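PDB 6I60: alpha-rhamnosidase from Dictyoglomus thermophilum, which probably catalyses the hydrolysis of terminal non-reducing alpha-L-rhamnose residues in alpha-L-rhamnosides. Local coordinates for residues A[744-749]-A[774-779]; A[580-585]-A[642-647]. All blocks are in the same frame, centred on the assembly; numbering follows the deposited sequence.

Contact 1: A[744-749]-A[774-779]; sequences TLLEDI and YGYDEV
Ile749 N donates to Leu745 O at 3.0 Å, a routine helical bond near the end of helix 738-750, and more weakly to Leu746 O. Ile749 and Leu746 both point toward 774-779, and Leu746 does most of the work. Its CD1 sits over one face of the Tyr776 ring, 3.6 Å from the centroid and 14° off the normal, a CH-pi contact in which the two side chains cross at about a right angle. Leu746 CD2 sits between the root of the ring, Tyr776 CG at 4.0 Å, and Val779 CG2 at 4.1 Å. One turn on, Ile749 CG2 meets Val779 CG1 at 3.7 Å; with Val779 CG1 anti to its backbone N (chi1 176°), CG1 faces Ile749 and CG2 faces Leu746. Tyr776 is the N-cap residue of helix 777-784 and follows Gly775, the C-prime residue of a Schellman motif closing helix 761-773. Its ring also touches Leu742, one turn before Leu746. A serine in place of Tyr776 would probably leave Leu746 CD1 without its aromatic cover and open a gap beside Leu742. Contact across the segments is wholly apolar: the bend and the first turn of helix 777-784 pack on helix 738-750 by shape and one aromatic face.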
loop_
_atom_site.group_PDB
_atom_site.type_symbol
_atom_site.label_atom_id
_atom_site.label_comp_id
_atom_site.label_asym_id
_atom_site.label_seq_id
_atom_site.Cartn_x
_atom_site.Cartn_y
_atom_site.Cartn_z
ATOM N N THR A 744 -16.943 29.876 -13.284
ATOM C CA THR A 744 -17.801 28.848 -13.866
ATOM C C THR A 744 -17.793 27.588 -13.011
ATOM O O THR A 744 -18.821 26.917 -12.867
ATOM C CB THR A 744 -17.351 28.532 -15.294
ATOM O OG1 THR A 744 -17.121 29.754 -16.006
ATOM C CG2 THR A 744 -18.412 27.721 -16.025
ATOM N N LEU A 745 -16.641 27.258 -12.424
ATOM C CA LEU A 745 -16.566 26.101 -11.540
ATOM C C LEU A 745 -17.356 26.335 -10.257
ATOM O O LEU A 745 -18.090 25.448 -9.803
ATOM C CB LEU A 745 -15.104 25.783 -11.226
ATOM C CG LEU A 745 -14.854 24.737 -10.141
ATOM C CD1 LEU A 745 -15.461 23.404 -10.543
ATOM C CD2 LEU A 745 -13.369 24.598 -9.869
ATOM N N LEU A 746 -17.225 27.525 -9.664
ATOM C CA LEU A 746 -17.934 27.823 -8.424
ATOM C C LEU A 746 -19.442 27.853 -8.638
ATOM O O LEU A 746 -20.201 27.337 -7.808
ATOM C CB LEU A 746 -17.449 29.155 -7.851
ATOM C CG LEU A 746 -16.030 29.180 -7.277
ATOM C CD1 LEU A 746 -15.558 30.611 -7.057
ATOM C CD2 LEU A 746 -15.959 28.377 -5.984
ATOM N N GLU A 747 -19.896 28.450 -9.742
ATOM C CA GLU A 747 -21.331 28.511 -10.004
ATOM C C GLU A 747 -21.905 27.132 -10.304
ATOM O O GLU A 747 -23.050 26.846 -9.935
ATOM C CB GLU A 747 -21.613 29.476 -11.155
ATOM C CG GLU A 747 -21.201 30.911 -10.861
ATOM C CD GLU A 747 -21.573 31.868 -11.974
ATOM O OE1 GLU A 747 -22.031 32.990 -11.665
ATOM O OE2 GLU A 747 -21.411 31.498 -13.156
ATOM N N ASP A 748 -21.134 26.267 -10.966
ATOM C CA ASP A 748 -21.596 24.902 -11.185
ATOM C C ASP A 748 -21.660 24.123 -9.878
ATOM O O ASP A 748 -22.483 23.209 -9.739
ATOM C CB ASP A 748 -20.687 24.193 -12.185
ATOM C CG ASP A 748 -21.361 23.007 -12.843
ATOM O OD1 ASP A 748 -21.825 23.145 -13.995
ATOM O OD2 ASP A 748 -21.426 21.935 -12.206
ATOM N N ILE A 749 -20.810 24.471 -8.914
ATOM C CA ILE A 749 -20.821 23.794 -7.623
ATOM C C ILE A 749 -21.933 24.343 -6.738
ATOM O O ILE A 749 -22.712 23.584 -6.149
ATOM C CB ILE A 749 -19.447 23.926 -6.942
ATOM C CG1 ILE A 749 -18.412 23.037 -7.634
ATOM C CG2 ILE A 749 -19.547 23.585 -5.464
ATOM C CD1 ILE A 749 -16.993 23.283 -7.161
ATOM N N TYR A 774 -7.298 28.565 -4.520
ATOM C CA TYR A 774 -7.814 29.843 -4.988
ATOM C C TYR A 774 -8.638 30.563 -3.927
ATOM O O TYR A 774 -9.443 31.440 -4.263
ATOM C CB TYR A 774 -8.629 29.641 -6.266
ATOM C CG TYR A 774 -7.778 29.310 -7.474
ATOM C CD1 TYR A 774 -7.574 27.994 -7.866
ATOM C CD2 TYR A 774 -7.171 30.313 -8.218
ATOM C CE1 TYR A 774 -6.797 27.685 -8.967
ATOM C CE2 TYR A 774 -6.390 30.014 -9.321
ATOM C CZ TYR A 774 -6.208 28.699 -9.692
ATOM O OH TYR A 774 -5.433 28.394 -10.789
ATOM N N GLY A 775 -8.452 30.216 -2.657
ATOM C CA GLY A 775 -9.091 30.945 -1.579
ATOM C C GLY A 775 -10.556 30.645 -1.366
ATOM O O GLY A 775 -11.287 31.504 -0.862
ATOM N N TYR A 776 -11.011 29.448 -1.725
ATOM C CA TYR A 776 -12.409 29.056 -1.566
ATOM C C TYR A 776 -12.511 27.749 -0.789
ATOM O O TYR A 776 -13.179 26.798 -1.201
ATOM C CB TYR A 776 -13.099 28.942 -2.921
ATOM C CG TYR A 776 -13.358 30.275 -3.584
ATOM C CD1 TYR A 776 -14.401 31.091 -3.161
ATOM C CD2 TYR A 776 -12.556 30.722 -4.627
ATOM C CE1 TYR A 776 -14.641 32.312 -3.761
ATOM C CE2 TYR A 776 -12.787 31.942 -5.234
ATOM C CZ TYR A 776 -13.830 32.734 -4.797
ATOM O OH TYR A 776 -14.068 33.949 -5.397
ATOM N N ASP A 777 -11.842 27.694 0.366
ATOM C CA ASP A 777 -11.895 26.498 1.199
ATOM C C ASP A 777 -13.260 26.305 1.850
ATOM O O ASP A 777 -13.592 25.179 2.236
ATOM C CB ASP A 777 -10.804 26.551 2.270
ATOM C CG ASP A 777 -10.710 27.908 2.951
ATOM O OD1 ASP A 777 -11.575 28.773 2.692
ATOM O OD2 ASP A 777 -9.770 28.110 3.753
ATOM N N GLU A 778 -14.056 27.371 1.979
ATOM C CA GLU A 778 -15.390 27.228 2.554
ATOM C C GLU A 778 -16.310 26.430 1.640
ATOM O O GLU A 778 -17.166 25.682 2.126
ATOM C CB GLU A 778 -15.994 28.602 2.842
ATOM C CG GLU A 778 -15.200 29.437 3.838
ATOM C CD GLU A 778 -15.347 28.941 5.266
ATOM O OE1 GLU A 778 -16.288 28.161 5.536
ATOM O OE2 GLU A 778 -14.517 29.330 6.118
ATOM N N VAL A 779 -16.152 26.577 0.323
ATOM C CA VAL A 779 -16.957 25.805 -0.617
ATOM C C VAL A 779 -16.596 24.327 -0.539
ATOM O O VAL A 779 -17.472 23.455 -0.572
ATOM C CB VAL A 779 -16.785 26.361 -2.042
ATOM C CG1 VAL A 779 -17.534 25.502 -3.049
ATOM C CG2 VAL A 779 -17.253 27.810 -2.108
#

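Contact 2: A[580-585]-A[642-647]; sequences YVLEEH and SKIAKL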
loop_
_atom_site.group_PDB
_atom_site.type_symbol
_atom_site.label_atom_id
_atom_site.label_comp_id
_atom_site.label_asym_id
_atom_site.label_seq_id
_atom_site.Cartn_x
_atom_site.Cartn_y
_atom_site.Cartn_z
ATOM N N TYR A 580 16.737 7.955 -5.215
ATOM C CA TYR A 580 17.286 6.778 -5.877
ATOM C C TYR A 580 16.221 6.021 -6.659
ATOM O O TYR A 580 16.518 5.460 -7.720
ATOM C CB TYR A 580 17.944 5.862 -4.847
ATOM C CG TYR A 580 19.027 6.541 -4.045
ATOM C CD1 TYR A 580 18.861 6.787 -2.689
ATOM C CD2 TYR A 580 20.215 6.938 -4.643
ATOM C CE1 TYR A 580 19.850 7.409 -1.950
ATOM C CE2 TYR A 580 21.209 7.561 -3.913
ATOM C CZ TYR A 580 21.022 7.793 -2.567
ATOM O OH TYR A 580 22.010 8.412 -1.834
ATOM N N VAL A 581 14.983 5.992 -6.158
ATOM C CA VAL A 581 13.909 5.339 -6.896
ATOM C C VAL A 581 13.561 6.110 -8.160
ATOM O O VAL A 581 12.943 5.553 -9.074
ATOM C CB VAL A 581 12.668 5.160 -6.001
ATOM C CG1 VAL A 581 11.854 6.442 -5.946
ATOM C CG2 VAL A 581 11.818 4.003 -6.503
ATOM N N LEU A 582 13.951 7.383 -8.241
ATOM C CA LEU A 582 13.739 8.149 -9.463
ATOM C C LEU A 582 14.760 7.783 -10.533
ATOM O O LEU A 582 14.419 7.710 -11.718
ATOM C CB LEU A 582 13.788 9.647 -9.159
ATOM C CG LEU A 582 12.613 10.210 -8.354
ATOM C CD1 LEU A 582 12.625 11.730 -8.382
ATOM C CD2 LEU A 582 11.289 9.673 -8.877
ATOM N N GLU A 583 16.013 7.545 -10.136
ATOM C CA GLU A 583 17.029 7.129 -11.100
ATOM C C GLU A 583 16.840 5.680 -11.528
ATOM O O GLU A 583 17.097 5.339 -12.689
ATOM C CB GLU A 583 18.429 7.319 -10.514
ATOM C CG GLU A 583 18.588 8.552 -9.639
ATOM C CD GLU A 583 19.946 8.614 -8.962
ATOM O OE1 GLU A 583 20.374 9.725 -8.580
ATOM O OE2 GLU A 583 20.585 7.550 -8.813
ATOM N N GLU A 584 16.390 4.820 -10.614
ATOM C CA GLU A 584 16.246 3.402 -10.926
ATOM C C GLU A 584 15.183 3.154 -11.991
ATOM O O GLU A 584 15.302 2.203 -12.772
ATOM C CB GLU A 584 15.922 2.626 -9.648
ATOM C CG GLU A 584 15.699 1.142 -9.847
ATOM C CD GLU A 584 15.178 0.466 -8.597
ATOM O OE1 GLU A 584 14.623 -0.648 -8.707
ATOM O OE2 GLU A 584 15.325 1.054 -7.502
ATOM N N HIS A 585 14.147 3.995 -12.049
ATOM C CA HIS A 585 13.056 3.830 -13.003
ATOM C C HIS A 585 13.002 4.958 -14.031
ATOM O O HIS A 585 11.991 5.107 -14.726
ATOM C CB HIS A 585 11.718 3.728 -12.270
ATOM C CG HIS A 585 11.548 2.463 -11.487
ATOM N ND1 HIS A 585 11.235 1.257 -12.077
ATOM C CD2 HIS A 585 11.637 2.218 -10.158
ATOM C CE1 HIS A 585 11.144 0.324 -11.146
ATOM N NE2 HIS A 585 11.384 0.881 -9.973
ATOM N N SER A 642 10.185 16.279 -16.583
ATOM C CA SER A 642 11.155 17.362 -16.689
ATOM C C SER A 642 11.603 17.837 -15.313
ATOM O O SER A 642 12.729 18.326 -15.161
ATOM C CB SER A 642 10.565 18.522 -17.491
ATOM O OG SER A 642 9.911 19.450 -16.645
ATOM N N LYS A 643 10.740 17.702 -14.304
ATOM C CA LYS A 643 11.141 18.028 -12.940
ATOM C C LYS A 643 12.091 16.976 -12.383
ATOM O O LYS A 643 13.012 17.300 -11.623
ATOM C CB LYS A 643 9.907 18.169 -12.047
ATOM C CG LYS A 643 9.971 19.338 -11.076
ATOM C CD LYS A 643 8.608 19.990 -10.894
ATOM C CE LYS A 643 8.714 21.264 -10.065
ATOM N NZ LYS A 643 7.419 22.001 -9.993
ATOM N N ILE A 644 11.885 15.710 -12.755
ATOM C CA ILE A 644 12.792 14.648 -12.334
ATOM C C ILE A 644 14.123 14.762 -13.071
ATOM O O ILE A 644 15.191 14.517 -12.496
ATOM C CB ILE A 644 12.134 13.271 -12.552
ATOM C CG1 ILE A 644 10.982 13.066 -11.564
ATOM C CG2 ILE A 644 13.157 12.150 -12.418
ATOM C CD1 ILE A 644 10.156 11.826 -11.832
ATOM N N ALA A 645 14.081 15.143 -14.350
ATOM C CA ALA A 645 15.312 15.284 -15.120
ATOM C C ALA A 645 16.203 16.374 -14.540
ATOM O O ALA A 645 17.421 16.194 -14.428
ATOM C CB ALA A 645 14.987 15.579 -16.584
ATOM N N LYS A 646 15.614 17.511 -14.163
ATOM C CA LYS A 646 16.402 18.581 -13.563
ATOM C C LYS A 646 16.985 18.159 -12.222
ATOM O O LYS A 646 18.089 18.589 -11.864
ATOM C CB LYS A 646 15.549 19.838 -13.400
ATOM C CG LYS A 646 16.305 21.027 -12.832
ATOM C CD LYS A 646 15.536 22.320 -13.030
ATOM C CE LYS A 646 16.455 23.525 -12.922
ATOM N NZ LYS A 646 17.821 23.227 -13.439
ATOM N N LEU A 647 16.267 17.317 -11.474
ATOM C CA LEU A 647 16.773 16.844 -10.190
ATOM C C LEU A 647 18.015 15.981 -10.365
ATOM O O LEU A 647 18.982 16.115 -9.607
ATOM C CB LEU A 647 15.686 16.062 -9.456
ATOM C CG LEU A 647 14.593 16.883 -8.777
ATOM C CD1 LEU A 647 13.365 16.020 -8.520
ATOM C CD2 LEU A 647 15.118 17.489 -7.487
#
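Leu582 and Ile644 cross obliquely, each pointing from its own helix toward the other, and their branches meet at several points. Leu582 comes as a fork. Its CD1 lies against Ile644 CG1 at 3.8 Å and is also near the branch methyl CG2, while its CD2 meets Ile644 CD1, the end of the isoleucine chain, again at 3.8 Å. At the root of the fork, Leu582 CB approaches Ile644 CG2 at 4.2 Å. In Ile644, CG1 stands beside the backbone N (chi1 -70°) and CG2 lies anti to that N, a rotation that turns both branches to face the leucine. Leu582 has its CG likewise beside the backbone N, and its CD1 runs on away from its own CA (chi2 -168°). That extension brings the same methyl to Leu647, one turn further along helix 626-648, where Leu582 CD1 and Leu647 CD1 are 4.4 Å apart in a looser touch at the margin. Leu582 thus reaches two residues on one side of the opposing helix. The backbones come close as well, with Leu582 CA and Ile644 CA 7.2 Å apart. Both Leu582 and Ile644 are buried, and every atom that meets across the segments is carbon. The contact joins the short helix 580-584 to the last turns of helix 626-648 in the six-hairpin glycosidase domain. Helix 564-576 borders both partners, Tyr573 touching Leu582 and Leu647 while Trp570 touches Ile644 and Leu647; Tyr586 of helix 586-599 packs on Ile644. Glu584, near the end of 580-585, makes long, weak ion pairs, one to Arg535 of helix 524-535 and one to Lys48, between strands 44-46 and 52-56 of the N-terminal immunoglobulin-like region.

Contacts 1 and 2 both lie in the six-hairpin glycosidase domain and follow one another along the chain, with centres 35 Å apart and nearest atoms about 14 Å apart; they share no helix. Both are mainly buried and apolar, yet each has a more accessible margin, Tyr776 in contact 1 and Leu647 in contact 2. Contact 1 is the larger, burying 189 Å² against 135 Å², and lies further from the centre of the chain. It adds an aromatic face to its aliphatic groups, where contact 2 is aliphatic throughout and its aromatic neighbours Trp570, Tyr573 and Tyr586 come from other helices. One sets a helix against an interhelical bend and the helix start after it, the other a short helix against a long one.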